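Local coordinates for SnoaL-like domain-containing protein (Methylibium petroleiphilum PM1, PDB 3G16) that is of unknown function but has the cystatin-like fold of the SnoaL-like family and pairs sheet against sheet across a two-fold axis in the crystal, at the interface of chains A and B. Coordinates in Å, arbitrary orientation; residue numbers count along the deposited sequence, not the author numbering. Chains: chain A/B, uncharacterized protein with cystatin-like fold.

Contact 1: the interface of chains A and B. Residues chain A 76-78, 90, 105; chain B 86, 107, 121, 123, 147.
A:Glu90, on strand 86-95, reaches across the sheet-to-sheet interface to B:Arg121, B:Phe123 and B:Tyr147 and shows how one interfacial carboxylate can be held by several donors. With CG anti to the backbone N (chi1 -172°) and the chain extended beyond it, the side chain points straight at the partner. CB passes B:Cys107 SG at 4.2 Å, and CG lies 3.9 Å from CZ at the rim of the B:Phe123 ring. At the tip, OE2 accepts from B:Arg121 NE at 2.9 Å, in a salt bridge that lies close to the guanidinium plane but rises above that of the carboxylate. OE1 takes two donors from opposite faces: the phenol OH of B:Tyr147 on its syn side at 2.6 Å, and B:Arg121 NH2. The tyrosine ring stands at 88° to the carboxylate. A glutamine here would probably leave the B:Arg121 guanidinium without its counter-charge and disturb the paired grip. Around this core, A:Asp76 CB packs on B:Tyr147 CE2, while A:Ala105 CB sits over the face of B:Phe123, 4.0 Å from the ring centroid. Farther along strand 71-81, two waters join A:Leu78 to B:Glu86 OE1, one of them 2.7 Å from A:Leu78 O.

Contact 2: the interface of chains A and B. Residues chain A 24, 66, 70-72, 96; chain B 151-153.
B:Arg153, in the loop-like C-terminal stretch of chain B, reaches into a notch of chain A lined by A:Asn24, A:Val66 and A:Ser71, an example of an arginine read by backbone carbonyls. Hydrogen bonds come first. NH2 gives a nearly straight bond to A:Asn24 O at the end of helix 9-24 (2.9 Å, 173° at H), in the carbonyl plane on a lone pair, and a second to A:Ser71 O at 2.8 Å. NE adds weak bonds to A:Gly70 O and A:Ser71 O. A water links NH1 to A:Asn24 O, which thus meets the guanidinium both directly and through solvent. Helix 9-24 ends at this carbonyl, and its dipole would probably favour the positive charge.

Packing supplies the rest. A:Val66 CG1 lies over one guanidinium face and the A:Tyr72 ring edge, through CD2, over the other, the two planes 68° apart; this pair of neighbours probably limits rotation of the group. On the tyrosine ring itself, B:Pro152 lies across one face, its CG 3.6 Å from A:Tyr72 CE1, and A:Asn24 ND2 lies over the opposite face.

A short chain of hydroxyl contacts completes the patch. A:Thr96 OG1 donates to A:Gly70 O and pairs with B:Ser151 OG at 2.7 Å. B:Ser151 OG also accepts from B:Arg153 N at 3.1 Å.

Contact 3: the interface of chains A and B. Residues chain A 86, 107, 121, 123, 147; chain B 76-77, 79, 90.
The curved beta-sheet of the cystatin-like fold supplies most of this contact, with A:Arg121 and A:Phe123 on strand 116-124 facing B:Glu90 on strand 86-95; such a contact illustrates how two-fold symmetry makes one solution serve twice. A:Arg121 meets the B:Glu90 carboxylate side-on, NE to OE2 at 2.8 Å in a salt bridge and NH2 to OE1 at 2.9 Å. Its chain bends at chi3 (-59°), which turns the NE edge toward the acid. The guanidinium and carboxylate planes are 31° apart, and both nitrogens come from above the carboxylate plane, NH2 more steeply.

A:Tyr147 OH donates to B:Glu90 OE1 at 2.5 Å from the other face, on the syn side. This hydroxyl also lies over one face of the A:Arg121 guanidinium, with A:Cys107 CB over the opposite one, and the two would probably hold that group in place. A:Phe123 presents the CZ edge of its ring to B:Glu90 OE2 at 3.4 Å, its plane nearly perpendicular to the carboxylate. A:Tyr147 CE2 packs at 3.4 Å on B:Asp76 CB, and B:Ala77 CB faces A:Arg121 NH2. At the margin, B:Val79 CG2 touches the carboxylate oxygen OE1 of A:Glu86 at 3.8 Å.

In the fold, strands 86-95, 100-111 and 116-124 of chain A bring A:Glu86, A:Cys107, A:Arg121 and A:Phe123 to the sheet face, whereas A:Tyr147 arrives from the loop region after strand 134-135.

Contact 1: the interface of chains A and B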
loop_
_atom_site.group_PDB
_atom_site.type_symbol
_atom_site.label_atom_id
_atom_site.label_comp_id
_atom_site.label_asym_id
_atom_site.label_seq_id
_atom_site.Cartn_x
_atom_site.Cartn_y
_atom_site.Cartn_z
ATOM N N ASP A 76 8.357 5.046 -6.607
ATOM C CA ASP A 76 8.808 6.024 -5.632
ATOM C C ASP A 76 9.451 5.410 -4.396
ATOM O O ASP A 76 10.296 6.033 -3.744
ATOM C CB ASP A 76 7.633 6.904 -5.230
ATOM C CG ASP A 76 6.963 7.557 -6.423
ATOM O OD1 ASP A 76 7.647 7.826 -7.443
ATOM O OD2 ASP A 76 5.768 7.827 -6.336
ATOM N N ALA A 77 9.022 4.217 -4.023
ATOM C CA ALA A 77 9.641 3.464 -2.927
ATOM C C ALA A 77 9.455 2.015 -3.248
ATOM O O ALA A 77 8.450 1.627 -3.848
ATOM C CB ALA A 77 9.028 3.822 -1.536
ATOM N N LEU A 78 10.399 1.186 -2.857
ATOM C CA LEU A 78 10.364 -0.231 -3.169
ATOM C C LEU A 78 10.814 -1.011 -1.940
ATOM O O LEU A 78 11.945 -0.823 -1.476
ATOM C CB LEU A 78 11.255 -0.505 -4.390
ATOM C CG LEU A 78 11.371 -1.926 -4.851
ATOM C CD1 LEU A 78 9.984 -2.608 -5.058
ATOM C CD2 LEU A 78 12.233 -1.905 -6.136
ATOM N N GLU A 90 5.533 1.957 -3.623
ATOM C CA GLU A 90 4.831 3.249 -3.579
ATOM C C GLU A 90 5.054 3.817 -4.958
ATOM O O GLU A 90 6.193 3.813 -5.436
ATOM C CB GLU A 90 5.390 4.196 -2.531
ATOM C CG GLU A 90 4.606 5.461 -2.315
ATOM C CD GLU A 90 5.294 6.407 -1.351
ATOM O OE1 GLU A 90 6.557 6.382 -1.297
ATOM O OE2 GLU A 90 4.595 7.169 -0.669
ATOM N N ALA A 105 0.003 2.858 -3.383
ATOM C CA ALA A 105 0.955 1.819 -3.011
ATOM C C ALA A 105 0.321 0.491 -3.329
ATOM O O ALA A 105 -0.909 0.382 -3.407
ATOM C CB ALA A 105 1.345 1.921 -1.548
ATOM N N GLU B 86 12.752 -0.606 5.934
ATOM C CA GLU B 86 11.429 -0.155 5.574
ATOM C C GLU B 86 10.499 -1.357 5.585
ATOM O O GLU B 86 10.923 -2.508 5.445
ATOM C CB GLU B 86 11.400 0.517 4.187
ATOM C CG GLU B 86 12.209 1.839 4.144
ATOM C CD GLU B 86 12.087 2.650 2.847
ATOM O OE1 GLU B 86 11.640 2.154 1.800
ATOM O OE2 GLU B 86 12.529 3.831 2.866
ATOM N N CYS B 107 3.157 2.414 4.007
ATOM C CA CYS B 107 4.587 2.284 4.018
ATOM C C CYS B 107 5.116 2.802 5.356
ATOM O O CYS B 107 4.651 3.829 5.856
ATOM C CB CYS B 107 5.197 3.064 2.888
ATOM S SG CYS B 107 4.740 2.506 1.252
ATOM N N ARG B 121 3.117 6.243 5.904
ATOM C CA ARG B 121 2.386 6.853 4.780
ATOM C C ARG B 121 1.275 5.862 4.411
ATOM O O ARG B 121 1.572 4.749 3.946
ATOM C CB ARG B 121 3.301 7.123 3.575
ATOM C CG ARG B 121 4.456 8.032 3.911
ATOM C CD ARG B 121 5.262 8.413 2.687
ATOM N NE ARG B 121 5.841 7.300 1.920
ATOM C CZ ARG B 121 7.002 6.714 2.175
ATOM N NH1 ARG B 121 7.669 6.976 3.296
ATOM N NH2 ARG B 121 7.451 5.753 1.379
ATOM N N PHE B 123 -2.438 4.600 2.573
ATOM C CA PHE B 123 -3.207 4.571 1.321
ATOM C C PHE B 123 -4.451 3.713 1.545
ATOM O O PHE B 123 -4.430 2.810 2.391
ATOM C CB PHE B 123 -2.347 4.003 0.179
ATOM C CG PHE B 123 -1.043 4.741 0.016
ATOM C CD1 PHE B 123 -0.921 5.829 -0.815
ATOM C CD2 PHE B 123 0.058 4.335 0.715
ATOM C CE1 PHE B 123 0.295 6.513 -0.927
ATOM C CE2 PHE B 123 1.255 5.001 0.616
ATOM C CZ PHE B 123 1.381 6.090 -0.229
ATOM N N TYR B 147 10.454 13.170 -4.937
ATOM C CA TYR B 147 9.464 12.537 -5.802
ATOM C C TYR B 147 9.182 13.420 -7.006
ATOM O O TYR B 147 9.211 14.641 -6.882
ATOM C CB TYR B 147 8.133 12.379 -5.057
ATOM C CG TYR B 147 8.101 11.341 -3.951
ATOM C CD1 TYR B 147 8.882 11.453 -2.812
ATOM C CD2 TYR B 147 7.166 10.316 -3.966
ATOM C CE1 TYR B 147 8.827 10.519 -1.787
ATOM C CE2 TYR B 147 7.078 9.409 -2.929
ATOM C CZ TYR B 147 7.897 9.473 -1.857
ATOM O OH TYR B 147 7.836 8.573 -0.802
HETATM O O HOH W 1 12.515 -0.196 1.094
HETATM O O HOH W 2 12.217 2.653 -0.838
#

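Contact 2: the interface of chains A and B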
loop_
_atom_site.group_PDB
_atom_site.type_symbol
_atom_site.label_atom_id
_atom_site.label_comp_id
_atom_site.label_asym_id
_atom_site.label_seq_id
_atom_site.Cartn_x
_atom_site.Cartn_y
_atom_site.Cartn_z
ATOM N N ASN A 24 5.368 1.675 -19.008
ATOM C CA ASN A 24 5.623 2.967 -19.661
ATOM C C ASN A 24 5.819 2.855 -21.156
ATOM O O ASN A 24 5.470 3.757 -21.906
ATOM C CB ASN A 24 6.773 3.720 -18.983
ATOM C CG ASN A 24 6.382 4.201 -17.621
ATOM O OD1 ASN A 24 5.185 4.415 -17.386
ATOM N ND2 ASN A 24 7.335 4.382 -16.719
ATOM N N VAL A 66 -1.778 3.912 -21.526
ATOM C CA VAL A 66 -0.730 4.757 -22.119
ATOM C C VAL A 66 -1.244 5.479 -23.368
ATOM O O VAL A 66 -1.031 6.677 -23.566
ATOM C CB VAL A 66 0.515 3.928 -22.427
ATOM C CG1 VAL A 66 1.550 4.688 -23.339
ATOM C CG2 VAL A 66 1.138 3.460 -21.114
ATOM N N GLY A 70 -1.986 8.829 -21.746
ATOM C CA GLY A 70 -0.586 9.207 -21.656
ATOM C C GLY A 70 0.027 8.751 -20.331
ATOM O O GLY A 70 1.030 9.339 -19.867
ATOM N N SER A 71 -0.537 7.720 -19.697
ATOM C CA SER A 71 -0.083 7.231 -18.420
ATOM C C SER A 71 1.431 7.029 -18.389
ATOM O O SER A 71 2.023 6.541 -19.325
ATOM C CB SER A 71 -0.727 5.918 -18.125
ATOM O OG SER A 71 -2.134 6.078 -18.011
ATOM N N TYR A 72 2.024 7.481 -17.299
ATOM C CA TYR A 72 3.452 7.257 -17.050
ATOM C C TYR A 72 3.564 7.000 -15.572
ATOM O O TYR A 72 3.070 7.775 -14.750
ATOM C CB TYR A 72 4.264 8.476 -17.430
ATOM C CG TYR A 72 5.761 8.193 -17.533
ATOM C CD1 TYR A 72 6.558 8.141 -16.389
ATOM C CD2 TYR A 72 6.348 7.925 -18.746
ATOM C CE1 TYR A 72 7.915 7.847 -16.491
ATOM C CE2 TYR A 72 7.735 7.671 -18.863
ATOM C CZ TYR A 72 8.492 7.625 -17.713
ATOM O OH TYR A 72 9.866 7.342 -17.774
ATOM N N THR A 96 -0.976 11.858 -17.859
ATOM C CA THR A 96 -0.393 13.004 -18.480
ATOM C C THR A 96 -1.361 13.847 -19.266
ATOM O O THR A 96 -1.409 15.091 -19.115
ATOM C CB THR A 96 0.793 12.570 -19.385
ATOM O OG1 THR A 96 1.619 11.662 -18.645
ATOM C CG2 THR A 96 1.619 13.799 -19.881
ATOM N N SER B 151 4.550 14.867 -14.698
ATOM C CA SER B 151 4.795 13.687 -15.491
ATOM C C SER B 151 6.079 13.845 -16.344
ATOM O O SER B 151 6.299 14.860 -16.989
ATOM C CB SER B 151 3.674 13.461 -16.505
ATOM O OG SER B 151 3.888 12.262 -17.215
ATOM N N PRO B 152 6.920 12.780 -16.357
ATOM C CA PRO B 152 8.054 12.765 -17.281
ATOM C C PRO B 152 7.662 12.724 -18.756
ATOM O O PRO B 152 8.454 13.138 -19.572
ATOM C CB PRO B 152 8.797 11.475 -16.896
ATOM C CG PRO B 152 8.455 11.278 -15.477
ATOM C CD PRO B 152 6.994 11.650 -15.410
ATOM N N ARG B 153 6.438 12.271 -19.046
ATOM C CA ARG B 153 6.040 12.121 -20.427
ATOM C C ARG B 153 5.586 13.427 -21.068
ATOM O O ARG B 153 4.804 14.157 -20.472
ATOM C CB ARG B 153 4.915 11.076 -20.522
ATOM C CG ARG B 153 4.660 10.624 -21.959
ATOM C CD ARG B 153 3.451 9.711 -22.094
ATOM N NE ARG B 153 3.524 8.421 -21.374
ATOM C CZ ARG B 153 4.149 7.335 -21.847
ATOM N NH1 ARG B 153 4.833 7.364 -22.964
ATOM N NH2 ARG B 153 4.107 6.214 -21.143
HETATM O O HOH W 3 5.307 4.852 -24.403
#

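Contact 3: the interface of chains A and B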
loop_
_atom_site.group_PDB
_atom_site.type_symbol
_atom_site.label_atom_id
_atom_site.label_comp_id
_atom_site.label_asym_id
_atom_site.label_seq_id
_atom_site.Cartn_x
_atom_site.Cartn_y
_atom_site.Cartn_z
ATOM N N GLU A 86 7.686 -11.373 -1.197
ATOM C CA GLU A 86 6.701 -10.345 -1.449
ATOM C C GLU A 86 7.403 -9.012 -1.506
ATOM O O GLU A 86 8.538 -8.861 -0.976
ATOM C CB GLU A 86 5.618 -10.294 -0.360
ATOM C CG GLU A 86 4.805 -11.590 -0.243
ATOM C CD GLU A 86 3.599 -11.525 0.715
ATOM O OE1 GLU A 86 3.451 -10.521 1.443
ATOM O OE2 GLU A 86 2.789 -12.472 0.716
ATOM N N CYS A 107 0.789 -4.024 -2.921
ATOM C CA CYS A 107 1.451 -5.243 -2.455
ATOM C C CYS A 107 1.614 -6.158 -3.632
ATOM O O CYS A 107 0.672 -6.307 -4.444
ATOM C CB CYS A 107 0.608 -5.925 -1.413
ATOM S SG CYS A 107 0.475 -4.937 0.130
ATOM N N ARG A 121 -2.013 -6.047 -5.432
ATOM C CA ARG A 121 -3.174 -5.436 -4.747
ATOM C C ARG A 121 -2.833 -3.968 -4.574
ATOM O O ARG A 121 -1.922 -3.649 -3.816
ATOM C CB ARG A 121 -3.418 -6.127 -3.417
ATOM C CG ARG A 121 -3.694 -7.623 -3.540
ATOM C CD ARG A 121 -4.158 -8.241 -2.241
ATOM N NE ARG A 121 -3.243 -8.113 -1.125
ATOM C CZ ARG A 121 -2.178 -8.892 -0.937
ATOM N NH1 ARG A 121 -1.850 -9.843 -1.794
ATOM N NH2 ARG A 121 -1.435 -8.730 0.145
ATOM N N PHE A 123 -3.697 0.198 -3.779
ATOM C CA PHE A 123 -4.380 1.123 -2.862
ATOM C C PHE A 123 -4.015 2.526 -3.289
ATOM O O PHE A 123 -2.929 2.740 -3.847
ATOM C CB PHE A 123 -3.935 0.876 -1.434
ATOM C CG PHE A 123 -4.142 -0.557 -1.015
ATOM C CD1 PHE A 123 -5.329 -0.987 -0.482
ATOM C CD2 PHE A 123 -3.167 -1.504 -1.249
ATOM C CE1 PHE A 123 -5.546 -2.327 -0.134
ATOM C CE2 PHE A 123 -3.361 -2.850 -0.911
ATOM C CZ PHE A 123 -4.543 -3.239 -0.352
ATOM N N TYR A 147 -8.710 -13.509 5.345
ATOM C CA TYR A 147 -8.752 -12.173 5.890
ATOM C C TYR A 147 -10.010 -12.036 6.758
ATOM O O TYR A 147 -11.040 -12.660 6.508
ATOM C CB TYR A 147 -8.864 -11.127 4.766
ATOM C CG TYR A 147 -7.618 -10.826 3.949
ATOM C CD1 TYR A 147 -6.917 -11.791 3.270
ATOM C CD2 TYR A 147 -7.173 -9.519 3.833
ATOM C CE1 TYR A 147 -5.798 -11.500 2.557
ATOM C CE2 TYR A 147 -6.062 -9.198 3.096
ATOM C CZ TYR A 147 -5.366 -10.184 2.439
ATOM O OH TYR A 147 -4.235 -9.918 1.694
ATOM N N ASP B 76 -3.035 -7.641 7.778
ATOM C CA ASP B 76 -3.433 -8.662 6.817
ATOM C C ASP B 76 -2.250 -9.176 5.982
ATOM O O ASP B 76 -2.246 -10.320 5.535
ATOM C CB ASP B 76 -4.493 -8.058 5.888
ATOM C CG ASP B 76 -5.717 -7.545 6.632
ATOM O OD1 ASP B 76 -6.036 -8.091 7.720
ATOM O OD2 ASP B 76 -6.339 -6.625 6.131
ATOM N N ALA B 77 -1.262 -8.319 5.797
ATOM C CA ALA B 77 -0.025 -8.736 5.144
ATOM C C ALA B 77 1.073 -7.826 5.678
ATOM O O ALA B 77 0.836 -6.680 5.996
ATOM C CB ALA B 77 -0.109 -8.612 3.614
ATOM N N VAL B 79 5.181 -6.862 4.852
ATOM C CA VAL B 79 6.334 -6.934 3.941
ATOM C C VAL B 79 7.452 -6.138 4.614
ATOM O O VAL B 79 7.285 -4.926 4.837
ATOM C CB VAL B 79 5.988 -6.293 2.590
ATOM C CG1 VAL B 79 7.151 -6.444 1.630
ATOM C CG2 VAL B 79 4.740 -7.000 1.943
ATOM N N GLU B 90 -0.422 -4.255 4.895
ATOM C CA GLU B 90 -1.796 -4.270 4.350
ATOM C C GLU B 90 -2.668 -4.460 5.595
ATOM O O GLU B 90 -2.395 -5.362 6.390
ATOM C CB GLU B 90 -2.022 -5.406 3.374
ATOM C CG GLU B 90 -3.363 -5.350 2.694
ATOM C CD GLU B 90 -3.649 -6.547 1.830
ATOM O OE1 GLU B 90 -3.181 -7.665 2.200
ATOM O OE2 GLU B 90 -4.392 -6.414 0.846
#

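Contact 1 and contact 3 are twins about the two-fold axis, their C-alpha centres about 13 Å apart; each sets strands 71-81 and 86-95 of one chain against strands 86-95, 100-111 and 116-124 and the loop residue Tyr147 of the other, and A:Ala105 adds strand 100-111 of chain A in contact 1. Contact 2 lies at the periphery, about 19 Å from contact 1 and about 26 Å from contact 3. The C-terminal stretch of chain B serves both contacts 1 and 2. Central face and the tail reaching over the partner are consistent with a dimer, although the structure alone does not show the oligomeric state in solution.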